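Local coordinates for periplasmic binding protein (Thermotoga lettingae TMO, PDB 4RY8) that binds 5-methylthioribose in the cleft between its two lobes and probably serves as the solute receptor of a sugar transporter, at residues A74-H79 against R264-L269; P87-A92 against I97-F102; P112-D117 against R260-A265. All blocks are in the same frame, centred on the assembly; numbering follows the deposited sequence.

Interaction 1: residues A74-H79 against R264-L269. With SR1 (5-S-methyl-5-thio-alpha-D-ribofuranose), chain G.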
loop_
_atom_site.group_PDB
_atom_site.type_symbol
_atom_site.label_atom_id
_atom_site.label_comp_id
_atom_site.label_asym_id
_atom_site.label_seq_id
_atom_site.Cartn_x
_atom_site.Cartn_y
_atom_site.Cartn_z
ATOM N N ALA C 74 -18.127 -19.857 19.944
ATOM C CA ALA C 74 -17.837 -18.735 19.062
ATOM C C ALA C 74 -18.279 -18.987 17.640
ATOM O O ALA C 74 -18.366 -20.135 17.204
ATOM C CB ALA C 74 -16.330 -18.448 19.082
ATOM N N ILE C 75 -18.565 -17.890 16.928
ATOM C CA ILE C 75 -18.828 -17.914 15.506
ATOM C C ILE C 75 -17.772 -17.135 14.684
ATOM O O ILE C 75 -17.474 -15.959 14.966
ATOM C CB ILE C 75 -20.245 -17.354 15.241
ATOM C CG1 ILE C 75 -21.255 -18.095 16.101
ATOM C CG2 ILE C 75 -20.619 -17.520 13.781
ATOM C CD1 ILE C 75 -22.652 -17.516 16.062
ATOM N N ILE C 76 -17.232 -17.778 13.651
ATOM C CA ILE C 76 -16.515 -17.077 12.618
ATOM C C ILE C 76 -17.494 -16.744 11.477
ATOM O O ILE C 76 -18.120 -17.628 10.878
ATOM C CB ILE C 76 -15.351 -17.910 12.068
ATOM C CG1 ILE C 76 -14.481 -18.375 13.240
ATOM C CG2 ILE C 76 -14.522 -17.110 11.079
ATOM C CD1 ILE C 76 -13.692 -19.622 12.937
ATOM N N ILE C 77 -17.640 -15.465 11.203
ATOM C CA ILE C 77 -18.362 -15.013 10.044
ATOM C C ILE C 77 -17.425 -14.678 8.874
ATOM O O ILE C 77 -16.620 -13.731 8.904
ATOM C CB ILE C 77 -19.289 -13.875 10.386
ATOM C CG1 ILE C 77 -20.198 -14.330 11.530
ATOM C CG2 ILE C 77 -20.109 -13.518 9.156
ATOM C CD1 ILE C 77 -21.189 -13.301 11.955
ATOM N N ASP C 78 -17.581 -15.471 7.819
ATOM C CA ASP C 78 -16.764 -15.416 6.647
ATOM C C ASP C 78 -17.523 -14.812 5.463
ATOM O O ASP C 78 -18.422 -15.449 4.942
ATOM C CB ASP C 78 -16.389 -16.843 6.340
ATOM C CG ASP C 78 -15.229 -16.942 5.455
ATOM O OD1 ASP C 78 -15.337 -16.339 4.379
ATOM O OD2 ASP C 78 -14.227 -17.594 5.853
ATOM N N HIS C 79 -17.089 -13.638 5.022
ATOM C CA HIS C 79 -17.767 -12.838 4.023
ATOM C C HIS C 79 -19.158 -12.434 4.544
ATOM O O HIS C 79 -19.359 -12.303 5.759
ATOM C CB HIS C 79 -17.790 -13.520 2.666
ATOM C CG HIS C 79 -16.441 -13.676 2.059
ATOM N ND1 HIS C 79 -15.428 -14.336 2.705
ATOM C CD2 HIS C 79 -15.928 -13.253 0.882
ATOM C CE1 HIS C 79 -14.347 -14.319 1.958
ATOM N NE2 HIS C 79 -14.615 -13.674 0.845
ATOM N N ARG C 264 -7.741 -20.024 15.228
ATOM C CA ARG C 264 -6.912 -19.611 16.363
ATOM C C ARG C 264 -7.481 -18.431 17.047
ATOM O O ARG C 264 -7.455 -18.392 18.258
ATOM C CB ARG C 264 -5.501 -19.192 15.944
ATOM C CG ARG C 264 -4.491 -20.279 16.071
ATOM C CD ARG C 264 -3.100 -19.735 16.345
ATOM N NE ARG C 264 -2.636 -18.690 15.423
ATOM C CZ ARG C 264 -2.385 -18.869 14.130
ATOM N NH1 ARG C 264 -2.593 -20.038 13.528
ATOM N NH2 ARG C 264 -1.905 -17.864 13.431
ATOM N N ALA C 265 -7.943 -17.442 16.263
ATOM C CA ALA C 265 -8.540 -16.232 16.813
ATOM C C ALA C 265 -9.775 -16.565 17.614
ATOM O O ALA C 265 -9.974 -16.059 18.724
ATOM C CB ALA C 265 -8.885 -15.226 15.707
ATOM N N ALA C 266 -10.634 -17.370 16.998
ATOM C CA ALA C 266 -11.853 -17.801 17.625
ATOM C C ALA C 266 -11.525 -18.473 18.942
ATOM O O ALA C 266 -12.110 -18.165 19.966
ATOM C CB ALA C 266 -12.585 -18.756 16.723
ATOM N N ALA C 267 -10.559 -19.382 18.917
ATOM C CA ALA C 267 -10.224 -20.147 20.114
ATOM C C ALA C 267 -9.612 -19.246 21.185
ATOM O O ALA C 267 -9.860 -19.434 22.369
ATOM C CB ALA C 267 -9.279 -21.294 19.767
ATOM N N ALA C 268 -8.830 -18.253 20.760
ATOM C CA ALA C 268 -8.275 -17.263 21.678
ATOM C C ALA C 268 -9.377 -16.497 22.413
ATOM O O ALA C 268 -9.318 -16.324 23.636
ATOM C CB ALA C 268 -7.348 -16.303 20.935
ATOM N N LEU C 269 -10.389 -16.035 21.683
ATOM C CA LEU C 269 -11.491 -15.300 22.332
ATOM C C LEU C 269 -12.186 -16.155 23.369
ATOM O O LEU C 269 -12.457 -15.687 24.457
ATOM C CB LEU C 269 -12.521 -14.820 21.311
ATOM C CG LEU C 269 -12.015 -13.783 20.327
ATOM C CD1 LEU C 269 -12.977 -13.676 19.153
ATOM C CD2 LEU C 269 -11.773 -12.438 21.013
HETATM C CS SR1 G . -16.073 -13.464 -3.732
HETATM S S SR1 G . -14.937 -12.631 -2.647
HETATM C C5 SR1 G . -13.475 -13.498 -3.269
HETATM C C4 SR1 G . -12.211 -13.044 -2.544
HETATM O O4 SR1 G . -12.426 -13.289 -1.192
HETATM C C1 SR1 G . -11.252 -13.839 -0.561
HETATM O O1 SR1 G . -10.824 -12.920 0.386
HETATM C C2 SR1 G . -10.173 -14.064 -1.608
HETATM O O2 SR1 G . -8.972 -13.251 -1.516
HETATM C C3 SR1 G . -10.933 -13.799 -2.893
HETATM O O3 SR1 G . -10.137 -13.049 -3.800
#
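Ile-76 keeps CG1 beside its backbone N and anti to its carbonyl carbon (chi1 -53°), and this turns the longer branch to Ala-266 on the helix. CG1 and CD1 of Ile-76 both lie 4.0 Å from CB of Ala-266. The methyl of Ala-266 therefore rests alongside the end of the branch and meets two carbons at once. Ala-74, two residues back on the strand, points its own methyl at the same alanine. CB of Ala-74 comes to 4.4 Å from CB of Ala-266 and to 4.3 Å from the backbone O of Ala-266. No hydrogen bond crosses between 74-79 and 264-269. The contact is small, about 118 Å² in all, and its side-chain contacts are all apolar. All three residues are buried. The small side chains of Ala-74 and Ala-266 let the backbones come close, with their CA atoms 6.2 Å apart. Ile-18 on strand 17-22 packs on both Ile-76 and Ala-266 and extends this apolar layer.

The far end of 74-79 does a different job. His-79 follows the last strand residue, and its ring works from two edges. NE2 of His-79 gives a nearly straight bond (170°) to O4 of the methylthioribose at 3.0 Å, and O4 lies in the ring plane. ND1 of His-79 donates to OD1 of Asp-78 at 2.6 Å, with the acceptor tilted out of that plane. The two bonds together fix the rotation of the ring. With both nitrogens donating, the imidazole is probably doubly protonated, and the Asp-78 carboxylate would stabilise that charge. A parallel strand packed on a helix, with a ligand-binding residue just past its C-terminal end, is typical of the Rossmann-like lobes of type 1 periplasmic binding proteins.

Interaction 2: residues P87-A92 against I97-F102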
loop_
_atom_site.group_PDB
_atom_site.type_symbol
_atom_site.label_atom_id
_atom_site.label_comp_id
_atom_site.label_asym_id
_atom_site.label_seq_id
_atom_site.Cartn_x
_atom_site.Cartn_y
_atom_site.Cartn_z
ATOM N N PRO C 87 -27.602 -7.637 13.042
ATOM C CA PRO C 87 -28.416 -7.974 14.228
ATOM C C PRO C 87 -28.169 -9.384 14.784
ATOM O O PRO C 87 -28.238 -9.602 15.992
ATOM C CB PRO C 87 -29.872 -7.829 13.722
ATOM C CG PRO C 87 -29.786 -7.013 12.474
ATOM C CD PRO C 87 -28.453 -7.352 11.867
ATOM N N LYS C 88 -27.916 -10.338 13.903
ATOM C CA LYS C 88 -27.500 -11.672 14.310
ATOM C C LYS C 88 -26.154 -11.620 15.059
ATOM O O LYS C 88 -26.009 -12.281 16.074
ATOM C CB LYS C 88 -27.401 -12.604 13.097
ATOM C CG LYS C 88 -28.744 -12.888 12.434
ATOM C CD LYS C 88 -29.578 -13.837 13.282
ATOM C CE LYS C 88 -30.949 -13.268 13.613
ATOM N NZ LYS C 88 -31.371 -13.747 14.963
ATOM N N ILE C 89 -25.224 -10.795 14.581
ATOM C CA ILE C 89 -23.921 -10.609 15.238
ATOM C C ILE C 89 -24.109 -9.987 16.622
ATOM O O ILE C 89 -23.544 -10.475 17.600
ATOM C CB ILE C 89 -22.937 -9.778 14.371
ATOM C CG1 ILE C 89 -22.436 -10.595 13.193
ATOM C CG2 ILE C 89 -21.696 -9.364 15.145
ATOM C CD1 ILE C 89 -21.746 -9.772 12.124
ATOM N N LYS C 90 -24.930 -8.937 16.730
ATOM C CA LYS C 90 -25.147 -8.278 18.022
ATOM C C LYS C 90 -25.836 -9.204 18.998
ATOM O O LYS C 90 -25.445 -9.264 20.174
ATOM C CB LYS C 90 -25.962 -7.002 17.885
ATOM C CG LYS C 90 -25.270 -5.923 17.078
ATOM C CD LYS C 90 -24.206 -5.158 17.859
ATOM C CE LYS C 90 -23.958 -3.809 17.184
ATOM N NZ LYS C 90 -22.792 -3.060 17.730
ATOM N N GLU C 91 -26.869 -9.916 18.529
ATOM C CA GLU C 91 -27.536 -10.906 19.363
ATOM C C GLU C 91 -26.551 -11.929 19.920
ATOM O O GLU C 91 -26.524 -12.187 21.134
ATOM C CB GLU C 91 -28.601 -11.639 18.573
ATOM C CG GLU C 91 -29.339 -12.661 19.404
ATOM C CD GLU C 91 -30.525 -13.259 18.679
ATOM O OE1 GLU C 91 -30.927 -12.720 17.620
ATOM O OE2 GLU C 91 -31.046 -14.278 19.174
ATOM N N ALA C 92 -25.762 -12.513 19.025
ATOM C CA ALA C 92 -24.754 -13.473 19.410
ATOM C C ALA C 92 -23.853 -12.930 20.520
ATOM O O ALA C 92 -23.694 -13.571 21.543
ATOM C CB ALA C 92 -23.944 -13.901 18.208
ATOM N N ILE C 97 -21.593 -15.320 23.057
ATOM C CA ILE C 97 -20.866 -15.984 21.973
ATOM C C ILE C 97 -19.831 -15.005 21.440
ATOM O O ILE C 97 -20.117 -13.803 21.190
ATOM C CB ILE C 97 -21.817 -16.480 20.860
ATOM C CG1 ILE C 97 -22.821 -17.477 21.432
ATOM C CG2 ILE C 97 -21.049 -17.126 19.698
ATOM C CD1 ILE C 97 -23.988 -17.751 20.526
ATOM N N ARG C 98 -18.612 -15.509 21.271
ATOM C CA ARG C 98 -17.532 -14.695 20.750
ATOM C C ARG C 98 -17.620 -14.742 19.217
ATOM O O ARG C 98 -18.021 -15.764 18.631
ATOM C CB ARG C 98 -16.162 -15.156 21.311
ATOM C CG ARG C 98 -16.095 -15.181 22.864
ATOM C CD ARG C 98 -16.778 -14.000 23.600
ATOM N NE ARG C 98 -16.641 -14.109 25.065
ATOM C CZ ARG C 98 -17.417 -13.524 25.991
ATOM N NH1 ARG C 98 -18.443 -12.742 25.667
ATOM N NH2 ARG C 98 -17.165 -13.721 27.280
ATOM N N VAL C 99 -17.309 -13.620 18.585
ATOM C CA VAL C 99 -17.385 -13.494 17.123
ATOM C C VAL C 99 -16.123 -12.919 16.556
ATOM O O VAL C 99 -15.594 -11.951 17.080
ATOM C CB VAL C 99 -18.555 -12.579 16.724
ATOM C CG1 VAL C 99 -18.643 -12.479 15.213
ATOM C CG2 VAL C 99 -19.845 -13.108 17.321
ATOM N N VAL C 100 -15.666 -13.460 15.447
ATOM C CA VAL C 100 -14.567 -12.877 14.719
ATOM C C VAL C 100 -14.974 -12.960 13.291
ATOM O O VAL C 100 -15.712 -13.871 12.941
ATOM C CB VAL C 100 -13.242 -13.677 14.946
ATOM C CG1 VAL C 100 -13.456 -15.167 14.777
ATOM C CG2 VAL C 100 -12.125 -13.207 14.002
ATOM N N THR C 101 -14.527 -12.039 12.448
ATOM C CA THR C 101 -14.840 -12.125 11.049
ATOM C C THR C 101 -13.631 -12.220 10.166
ATOM O O THR C 101 -12.496 -11.837 10.541
ATOM C CB THR C 101 -15.700 -10.951 10.546
ATOM O OG1 THR C 101 -14.896 -9.784 10.488
ATOM C CG2 THR C 101 -16.857 -10.701 11.468
ATOM N N PHE C 102 -13.875 -12.791 8.997
ATOM C CA PHE C 102 -12.947 -12.788 7.893
ATOM C C PHE C 102 -13.703 -12.105 6.806
ATOM O O PHE C 102 -14.778 -12.570 6.433
ATOM C CB PHE C 102 -12.545 -14.196 7.451
ATOM C CG PHE C 102 -11.679 -14.203 6.208
ATOM C CD1 PHE C 102 -10.539 -13.409 6.136
ATOM C CD2 PHE C 102 -12.010 -14.968 5.115
ATOM C CE1 PHE C 102 -9.772 -13.378 4.995
ATOM C CE2 PHE C 102 -11.234 -14.950 3.954
ATOM C CZ PHE C 102 -10.121 -14.142 3.902
#
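Ala-92 and Ile-97 make the tight end of this contact, where the chain leaves the helix and turns back into the sheet. N of Ile-97 donates to O of Ala-92 at 3.1 Å, and the bond is bent, with an angle of 149° at the hydrogen. CB of Ile-97 lies 3.5 Å from O of Ala-92. The Ile-97 side chain has CG1 beside its backbone N (chi1 -60°), which keeps that branch near the carbonyl as well. CB of Ala-92 sits between Ile-97, just before the strand, and Val-99 on it. CB of Ala-92 is 4.3 Å from CB of Ile-97 and 4.3 Å from CG2 of Val-99.

Strand 74-78, helix 82-94 and strand 98-102 form a beta-alpha-beta unit, and this contact packs its helix on its second strand. Further back along the helix the fit is looser. CG2 of Ile-89 meets CG1 of Val-99 at 4.4 Å. Ile-89 also packs on Ile-77 of the first strand, so it bridges both strands of the unit.

The outer side of the helix is polar and partly exposed. Lys-88 and Glu-91 lie one turn apart there and form a salt bridge. NZ of Lys-88 is 2.9 Å from OE1 of Glu-91 and reaches it from above the carboxylate plane. Lys-90 turns away from the strand and pairs with Asp-108.

Interaction 3: residues P112-D117 against R260-A265. With SR1 (5-S-methyl-5-thio-alpha-D-ribofuranose), chain G.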
loop_
_atom_site.group_PDB
_atom_site.type_symbol
_atom_site.label_atom_id
_atom_site.label_comp_id
_atom_site.label_asym_id
_atom_site.label_seq_id
_atom_site.Cartn_x
_atom_site.Cartn_y
_atom_site.Cartn_z
ATOM N N PRO C 112 -12.904 -8.835 16.398
ATOM C CA PRO C 112 -11.786 -8.692 15.531
ATOM C C PRO C 112 -12.148 -8.994 14.105
ATOM O O PRO C 112 -12.988 -9.882 13.833
ATOM C CB PRO C 112 -10.762 -9.716 16.058
ATOM C CG PRO C 112 -11.297 -10.205 17.338
ATOM C CD PRO C 112 -12.747 -9.926 17.367
ATOM N N GLU C 113 -11.519 -8.242 13.207
ATOM C CA GLU C 113 -11.652 -8.410 11.799
ATOM C C GLU C 113 -10.324 -8.889 11.173
ATOM O O GLU C 113 -9.312 -8.181 11.186
ATOM C CB GLU C 113 -12.078 -7.105 11.156
ATOM C CG GLU C 113 -13.415 -6.576 11.600
ATOM C CD GLU C 113 -13.694 -5.207 11.003
ATOM O OE1 GLU C 113 -13.156 -4.895 9.902
ATOM O OE2 GLU C 113 -14.464 -4.421 11.613
ATOM N N ILE C 114 -10.362 -10.100 10.624
ATOM C CA ILE C 114 -9.264 -10.671 9.818
ATOM C C ILE C 114 -9.432 -10.267 8.353
ATOM O O ILE C 114 -10.517 -10.389 7.779
ATOM C CB ILE C 114 -9.205 -12.216 9.952
ATOM C CG1 ILE C 114 -9.056 -12.608 11.429
ATOM C CG2 ILE C 114 -8.039 -12.764 9.150
ATOM C CD1 ILE C 114 -9.212 -14.087 11.748
ATOM N N GLU C 115 -8.383 -9.740 7.746
ATOM C CA GLU C 115 -8.356 -9.635 6.302
ATOM C C GLU C 115 -6.964 -9.724 5.777
ATOM O O GLU C 115 -6.000 -9.746 6.561
ATOM C CB GLU C 115 -8.956 -8.302 5.851
ATOM C CG GLU C 115 -8.319 -7.099 6.517
ATOM C CD GLU C 115 -8.550 -5.846 5.704
ATOM O OE1 GLU C 115 -9.480 -5.067 6.043
ATOM O OE2 GLU C 115 -7.816 -5.672 4.718
ATOM N N GLN C 116 -6.859 -9.754 4.450
ATOM C CA GLN C 116 -5.556 -9.884 3.808
ATOM C C GLN C 116 -4.924 -8.565 3.414
ATOM O O GLN C 116 -4.094 -8.521 2.480
ATOM C CB GLN C 116 -5.706 -10.735 2.591
ATOM C CG GLN C 116 -6.252 -12.093 2.907
ATOM C CD GLN C 116 -6.640 -12.847 1.681
ATOM O OE1 GLN C 116 -5.905 -13.695 1.203
ATOM N NE2 GLN C 116 -7.795 -12.548 1.158
ATOM N N ASP C 117 -5.276 -7.514 4.165
ATOM C CA ASP C 117 -4.853 -6.142 3.887
ATOM C C ASP C 117 -5.297 -5.876 2.473
ATOM O O ASP C 117 -4.493 -5.687 1.572
ATOM C CB ASP C 117 -3.350 -5.885 4.100
ATOM C CG ASP C 117 -3.026 -4.421 4.203
ATOM O OD1 ASP C 117 -3.853 -3.564 3.787
ATOM O OD2 ASP C 117 -1.969 -4.079 4.741
ATOM N N ARG C 260 -6.310 -21.263 9.234
ATOM C CA ARG C 260 -5.777 -21.537 10.545
ATOM C C ARG C 260 -5.921 -20.340 11.468
ATOM O O ARG C 260 -6.451 -20.472 12.566
ATOM C CB ARG C 260 -4.306 -21.997 10.460
ATOM C CG ARG C 260 -4.158 -23.390 9.858
ATOM C CD ARG C 260 -2.722 -23.764 9.554
ATOM N NE ARG C 260 -1.941 -23.845 10.769
ATOM C CZ ARG C 260 -1.910 -24.883 11.596
ATOM N NH1 ARG C 260 -2.627 -25.982 11.357
ATOM N NH2 ARG C 260 -1.131 -24.830 12.679
ATOM N N LEU C 261 -5.485 -19.164 11.023
ATOM C CA LEU C 261 -5.594 -17.950 11.820
ATOM C C LEU C 261 -7.039 -17.717 12.338
ATOM O O LEU C 261 -7.265 -17.334 13.497
ATOM C CB LEU C 261 -5.114 -16.721 11.011
ATOM C CG LEU C 261 -5.392 -15.354 11.660
ATOM C CD1 LEU C 261 -4.800 -15.270 13.064
ATOM C CD2 LEU C 261 -4.863 -14.204 10.810
ATOM N N ALA C 262 -8.003 -17.934 11.468
ATOM C CA ALA C 262 -9.388 -17.640 11.847
ATOM C C ALA C 262 -9.831 -18.519 12.997
ATOM O O ALA C 262 -10.528 -18.045 13.886
ATOM C CB ALA C 262 -10.334 -17.784 10.650
ATOM N N VAL C 263 -9.385 -19.784 13.006
ATOM C CA VAL C 263 -9.769 -20.690 14.073
ATOM C C VAL C 263 -9.042 -20.325 15.353
ATOM O O VAL C 263 -9.663 -20.314 16.430
ATOM C CB VAL C 263 -9.549 -22.161 13.679
ATOM C CG1 VAL C 263 -9.620 -23.101 14.884
ATOM C CG2 VAL C 263 -10.577 -22.532 12.621
ATOM N N ARG C 264 -7.741 -20.024 15.228
ATOM C CA ARG C 264 -6.912 -19.611 16.363
ATOM C C ARG C 264 -7.481 -18.431 17.047
ATOM O O ARG C 264 -7.455 -18.392 18.258
ATOM C CB ARG C 264 -5.501 -19.192 15.944
ATOM C CG ARG C 264 -4.491 -20.279 16.071
ATOM C CD ARG C 264 -3.100 -19.735 16.345
ATOM N NE ARG C 264 -2.636 -18.690 15.423
ATOM C CZ ARG C 264 -2.385 -18.869 14.130
ATOM N NH1 ARG C 264 -2.593 -20.038 13.528
ATOM N NH2 ARG C 264 -1.905 -17.864 13.431
ATOM N N ALA C 265 -7.943 -17.442 16.263
ATOM C CA ALA C 265 -8.540 -16.232 16.813
ATOM C C ALA C 265 -9.775 -16.565 17.614
ATOM O O ALA C 265 -9.974 -16.059 18.724
ATOM C CB ALA C 265 -8.885 -15.226 15.707
HETATM C CS SR1 G . -16.073 -13.464 -3.732
HETATM S S SR1 G . -14.937 -12.631 -2.647
HETATM C C5 SR1 G . -13.475 -13.498 -3.269
HETATM C C4 SR1 G . -12.211 -13.044 -2.544
HETATM O O4 SR1 G . -12.426 -13.289 -1.192
HETATM C C1 SR1 G . -11.252 -13.839 -0.561
HETATM O O1 SR1 G . -10.824 -12.920 0.386
HETATM C C2 SR1 G . -10.173 -14.064 -1.608
HETATM O O2 SR1 G . -8.972 -13.251 -1.516
HETATM C C3 SR1 G . -10.933 -13.799 -2.893
HETATM O O3 SR1 G . -10.137 -13.049 -3.800
#
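Leu-261, which touches Ile-114 across the contact, also packs against a flat group: its CA sits against one face of the Arg-264 guanidinium, 3.8 Å from the plane and offset toward the rim. NH2 of Arg-264 is hydrogen-bonded to the backbone O of Leu-314. The second flat group is the amide of Gln-116. NE2 of Gln-116 donates to O2 of the methylthioribose at 3.0 Å (158°), and its OE1 is bonded to OG1 of Thr-253. With both ends held, the amide has little freedom to flip.

The setting is the alpha/beta lobe of a type 1 periplasmic binding protein. Strand 113-115 lies in the parallel sheet, and helix 255-270 packs on one side of it. The strand and the helical segment run nearly antiparallel, at 168°, and their axes approach to 9.9 Å. Gln-116 comes just after the strand, so the sheet carries it to the sugar.

No hydrogen bond links 112-117 to 260-265. The contact is made by Ile-114, whose side chain points at the helix and is buried there. Leu-261 has CG anti to its backbone N (chi1 171°), and its branch meets Ile-114 tip to tip. CD2 of Leu-261 is 3.9 Å from CG2 of Ile-114.

Past the strand, Asp-117 takes the N-cap position of helix 118-132, with OD1 bonded to N of Leu-120. Its OD2 forms a salt bridge with Lys-127 of the second subunit, so the turn after the strand also takes part in the contact between the two subunits.

CD1 of Ile-114 makes the closest approach to the helix: it lies 4.1 Å from CB of Ala-265 and only 3.6 Å from CA of Ala-262.

All three interactions lie in one lobe and reach the same parallel sheet, in which strands 74-78, 98-102 and 113-115 are successive neighbours. Interactions 1 and 3 both use helix 255-270, share Arg-264 and Ala-265, and have centres about 8 Å apart. Interaction 2 uses helix 82-94. Its centre is about 9 Å from that of interaction 1 and about 14 Å from that of interaction 3. Along the chain, interaction 2 is local and closes before interaction 3 opens, while interactions 1 and 3 bring a late helix back to early strands. The three strands lead to His-79, Phe-102 and Gln-116, which all belong to the sugar pocket.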